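Local coordinates for pesticidal crystal protein Cry2Aa (Bacillus thuringiensis serovar kurstaki, PDB 1I5P), which binds to midgut epithelial cells of dipteran and lepidopteran larvae and promotes their colloid-osmotic lysis, at residues A[177-180]-A[181-184]; A[32-35]-A[36-40]. All blocks are in the same frame, centred on the assembly; numbering follows the deposited sequence.

Both contacts are short runs of alpha-helix, a little over two turns each, one wholly in the core and one only partly buried. Contact 1 lies within helix 170-193 of the pore-forming helical bundle that makes up the N-terminal domain of delta-endotoxins, and all eight of its residues are buried. Contact 2 belongs to helix 31-44, which packs on helix 53-65 through Ile34, Gln35 and Trp38. Helix 53-65 also touches contact 1, at Gln179 and Asn182; the contacts themselves stay about 11 Å apart at their nearest atoms. Contact 1 carries no carboxylate or lysine: alanine methyls, a phenyl ring and buried amides meet there, whereas contact 2 adds an Asp-Lys pair and a glutamate to its Ile-Trp face.

Contact 1 of 2, residues A[177-180]-A[181-184]; sequences FAQA and ANMH
The carbonyl oxygen of Phe177 takes the amide hydrogen of Ala181, with N to O at 2.7 Å. It is one of four i to i+4 bonds in this stretch of helix 170-193, buried in the helical bundle of the toxin's N-terminal domain. The Phe177 side chain follows the same step: with CG anti to the backbone N (chi1 172°), the ring swings forward along the helix, and the methyl CB of Ala181 sits over one face, 4.2 Å from CE2. Tyr219 and Tyr222 meet this ring edge-to-face. On another side of the helix, the amides of Gln179 and Asn182 are turned 80° to each other, Gln179 OE1 lying 3.6 Å from Asn182 ND2. The stronger tie of Asn182 leads elsewhere: OD1 accepts a hydrogen bond from Trp259 NE1, which probably holds this amide in place. Gln179 NE2 has a weak hydrogen bond with Tyr255 OH. His184 ND1 is hydrogen-bonded to Tyr219 OH. Met183 bends at its thioether (chi3 -137°) back over the preceding turn, bringing its methyl CE to 3.3 Å from Gln179 O and 4.1 Å from Gln179 CB.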
loop_
_atom_site.group_PDB
_atom_site.type_symbol
_atom_site.label_atom_id
_atom_site.label_comp_id
_atom_site.label_asym_id
_atom_site.label_seq_id
_atom_site.Cartn_x
_atom_site.Cartn_y
_atom_site.Cartn_z
ATOM N N PHE A 177 -18.278 -5.983 -2.243
ATOM C CA PHE A 177 -17.901 -7.195 -2.955
ATOM C C PHE A 177 -16.544 -7.695 -2.467
ATOM O O PHE A 177 -16.333 -8.896 -2.309
ATOM C CB PHE A 177 -17.848 -6.959 -4.468
ATOM C CG PHE A 177 -17.286 -8.129 -5.230
ATOM C CD1 PHE A 177 -18.062 -9.260 -5.465
ATOM C CD2 PHE A 177 -15.950 -8.140 -5.623
ATOM C CE1 PHE A 177 -17.517 -10.387 -6.073
ATOM C CE2 PHE A 177 -15.394 -9.261 -6.231
ATOM C CZ PHE A 177 -16.181 -10.389 -6.455
ATOM N N ALA A 178 -15.625 -6.768 -2.225
ATOM C CA ALA A 178 -14.296 -7.134 -1.746
ATOM C C ALA A 178 -14.409 -7.857 -0.411
ATOM O O ALA A 178 -13.756 -8.876 -0.195
ATOM C CB ALA A 178 -13.433 -5.896 -1.594
ATOM N N GLN A 179 -15.237 -7.328 0.486
ATOM C CA GLN A 179 -15.424 -7.965 1.786
ATOM C C GLN A 179 -16.008 -9.367 1.596
ATOM O O GLN A 179 -15.585 -10.312 2.257
ATOM C CB GLN A 179 -16.358 -7.135 2.672
ATOM C CG GLN A 179 -15.760 -5.837 3.218
ATOM C CD GLN A 179 -14.497 -6.061 4.034
ATOM O OE1 GLN A 179 -14.294 -7.133 4.606
ATOM N NE2 GLN A 179 -13.642 -5.040 4.100
ATOM N N ALA A 180 -16.974 -9.499 0.688
ATOM C CA ALA A 180 -17.601 -10.795 0.430
ATOM C C ALA A 180 -16.603 -11.753 -0.221
ATOM O O ALA A 180 -16.600 -12.951 0.063
ATOM C CB ALA A 180 -18.826 -10.623 -0.465
ATOM N N ALA A 181 -15.767 -11.224 -1.107
ATOM C CA ALA A 181 -14.759 -12.041 -1.763
ATOM C C ALA A 181 -13.795 -12.522 -0.683
ATOM O O ALA A 181 -13.305 -13.650 -0.738
ATOM C CB ALA A 181 -14.015 -11.227 -2.824
ATOM N N ASN A 182 -13.535 -11.670 0.308
ATOM C CA ASN A 182 -12.652 -12.034 1.415
ATOM C C ASN A 182 -13.202 -13.271 2.110
ATOM O O ASN A 182 -12.468 -14.203 2.427
ATOM C CB ASN A 182 -12.569 -10.910 2.455
ATOM C CG ASN A 182 -11.534 -9.863 2.114
ATOM O OD1 ASN A 182 -10.658 -10.087 1.285
ATOM N ND2 ASN A 182 -11.613 -8.716 2.782
ATOM N N MET A 183 -14.508 -13.262 2.344
ATOM C CA MET A 183 -15.165 -14.368 3.020
ATOM C C MET A 183 -15.103 -15.672 2.235
ATOM O O MET A 183 -14.789 -16.721 2.792
ATOM C CB MET A 183 -16.620 -13.999 3.320
ATOM C CG MET A 183 -16.761 -12.820 4.281
ATOM S SD MET A 183 -18.449 -12.190 4.368
ATOM C CE MET A 183 -18.185 -10.421 4.352
ATOM N N HIS A 184 -15.392 -15.608 0.940
ATOM C CA HIS A 184 -15.367 -16.806 0.105
ATOM C C HIS A 184 -13.961 -17.393 -0.040
ATOM O O HIS A 184 -13.766 -18.603 0.114
ATOM C CB HIS A 184 -15.933 -16.501 -1.288
ATOM C CG HIS A 184 -16.191 -17.725 -2.114
ATOM N ND1 HIS A 184 -16.382 -17.674 -3.479
ATOM C CD2 HIS A 184 -16.286 -19.032 -1.770
ATOM C CE1 HIS A 184 -16.580 -18.896 -3.939
ATOM N NE2 HIS A 184 -16.527 -19.740 -2.925
#

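Contact 2 of 2, residues A[32-35]-A[36-40]; sequences DTIQ and KEWME
Asp32 and Lys36 meet on the exposed side of helix 31-44 as an i to i+4 ion pair. The Lys36 chain runs out to a bend at its last torsion (chi4 -52°), which leaves NZ in a long salt bridge, 3.7 Å from Asp32 OD1 and equally 3.7 Å from OD2, while CE comes within 3.1 Å of OD2. The backbone beneath is regular: Asp32 O, Thr33 O, Ile34 O and Gln35 O accept from the amides of Lys36, Glu37, Trp38 and Met39, with Glu37 N to Thr33 O at 2.9 Å, and Glu40 N bonds to Lys36 O at 2.8 Å. Thr33 and Glu37 run alongside each other, methyl CG2 lying 3.7 Å from Glu37 OE2. Glu37 OE2 forms a salt bridge with Lys29 NZ and Thr33 OG1 a hydrogen bond with Ser30 OG, both partners lying just before 32-35. On the buried side Ile34 CG2 rests 3.7 Å from Trp38 CD1, and Ile34 O lies at the indole edge near the ring plane, 3.3 Å from CD1. Trp41 meets the indole edge-to-face. The stretch is thus amphipathic: Ile34 and Trp38, with Gln35 beside them, lie against helix 53-65, while the Asp32–Lys36 geometry is consistent with a loose, solvent-accessible ion pair.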
loop_
_atom_site.group_PDB
_atom_site.type_symbol
_atom_site.label_atom_id
_atom_site.label_comp_id
_atom_site.label_asym_id
_atom_site.label_seq_id
_atom_site.Cartn_x
_atom_site.Cartn_y
_atom_site.Cartn_z
ATOM N N ASP A 32 -6.840 -6.511 18.873
ATOM C CA ASP A 32 -7.664 -5.591 19.654
ATOM C C ASP A 32 -7.058 -4.196 19.659
ATOM O O ASP A 32 -7.766 -3.201 19.535
ATOM C CB ASP A 32 -7.806 -6.065 21.098
ATOM C CG ASP A 32 -8.591 -5.087 21.943
ATOM O OD1 ASP A 32 -9.810 -4.943 21.692
ATOM O OD2 ASP A 32 -7.995 -4.452 22.841
ATOM N N THR A 33 -5.742 -4.123 19.822
ATOM C CA THR A 33 -5.056 -2.833 19.829
ATOM C C THR A 33 -5.204 -2.170 18.458
ATOM O O THR A 33 -5.483 -0.977 18.353
ATOM C CB THR A 33 -3.554 -3.005 20.151
ATOM O OG1 THR A 33 -3.408 -3.476 21.497
ATOM C CG2 THR A 33 -2.805 -1.677 19.983
ATOM N N ILE A 34 -5.011 -2.955 17.406
ATOM C CA ILE A 34 -5.127 -2.445 16.048
ATOM C C ILE A 34 -6.549 -1.964 15.769
ATOM O O ILE A 34 -6.752 -0.905 15.173
ATOM C CB ILE A 34 -4.732 -3.531 15.033
ATOM C CG1 ILE A 34 -3.209 -3.705 15.053
ATOM C CG2 ILE A 34 -5.246 -3.174 13.644
ATOM C CD1 ILE A 34 -2.733 -5.001 14.427
ATOM N N GLN A 35 -7.532 -2.744 16.205
ATOM C CA GLN A 35 -8.926 -2.369 16.009
ATOM C C GLN A 35 -9.206 -1.037 16.721
ATOM O O GLN A 35 -9.880 -0.163 16.168
ATOM C CB GLN A 35 -9.836 -3.489 16.529
ATOM C CG GLN A 35 -11.328 -3.277 16.324
ATOM C CD GLN A 35 -12.083 -4.593 16.260
ATOM O OE1 GLN A 35 -11.758 -5.538 16.980
ATOM N NE2 GLN A 35 -13.093 -4.663 15.397
ATOM N N LYS A 36 -8.681 -0.873 17.935
ATOM C CA LYS A 36 -8.869 0.375 18.684
ATOM C C LYS A 36 -8.205 1.553 17.985
ATOM O O LYS A 36 -8.749 2.653 17.968
ATOM C CB LYS A 36 -8.281 0.275 20.095
ATOM C CG LYS A 36 -9.028 -0.640 21.042
ATOM C CD LYS A 36 -8.502 -0.481 22.465
ATOM C CE LYS A 36 -9.021 -1.592 23.371
ATOM N NZ LYS A 36 -10.501 -1.734 23.313
ATOM N N GLU A 37 -7.019 1.333 17.429
ATOM C CA GLU A 37 -6.324 2.413 16.744
ATOM C C GLU A 37 -7.094 2.886 15.520
ATOM O O GLU A 37 -7.184 4.090 15.259
ATOM C CB GLU A 37 -4.912 1.982 16.347
ATOM C CG GLU A 37 -3.897 2.082 17.465
ATOM C CD GLU A 37 -2.486 1.766 17.008
ATOM O OE1 GLU A 37 -2.123 2.126 15.867
ATOM O OE2 GLU A 37 -1.732 1.164 17.798
ATOM N N TRP A 38 -7.652 1.947 14.767
ATOM C CA TRP A 38 -8.421 2.316 13.585
ATOM C C TRP A 38 -9.707 3.025 13.998
ATOM O O TRP A 38 -10.134 3.975 13.338
ATOM C CB TRP A 38 -8.722 1.083 12.734
ATOM C CG TRP A 38 -7.607 0.762 11.794
ATOM C CD1 TRP A 38 -6.566 -0.094 12.013
ATOM C CD2 TRP A 38 -7.372 1.362 10.514
ATOM N NE1 TRP A 38 -5.697 -0.064 10.954
ATOM C CE2 TRP A 38 -6.164 0.823 10.018
ATOM C CE3 TRP A 38 -8.061 2.306 9.738
ATOM C CZ2 TRP A 38 -5.627 1.192 8.780
ATOM C CZ3 TRP A 38 -7.527 2.675 8.502
ATOM C CH2 TRP A 38 -6.320 2.116 8.038
ATOM N N MET A 39 -10.318 2.565 15.091
ATOM C CA MET A 39 -11.536 3.195 15.594
ATOM C C MET A 39 -11.222 4.620 16.031
ATOM O O MET A 39 -11.989 5.536 15.754
ATOM C CB MET A 39 -12.121 2.422 16.785
ATOM C CG MET A 39 -13.061 1.285 16.405
ATOM S SD MET A 39 -13.757 0.445 17.847
ATOM C CE MET A 39 -15.326 1.329 18.048
ATOM N N GLU A 40 -10.099 4.809 16.715
ATOM C CA GLU A 40 -9.726 6.146 17.159
ATOM C C GLU A 40 -9.390 7.016 15.961
ATOM O O GLU A 40 -9.715 8.198 15.928
ATOM C CB GLU A 40 -8.532 6.083 18.107
ATOM C CG GLU A 40 -8.948 5.873 19.540
ATOM C CD GLU A 40 -9.881 6.970 20.017
ATOM O OE1 GLU A 40 -9.376 8.078 20.310
ATOM O OE2 GLU A 40 -11.110 6.731 20.095
#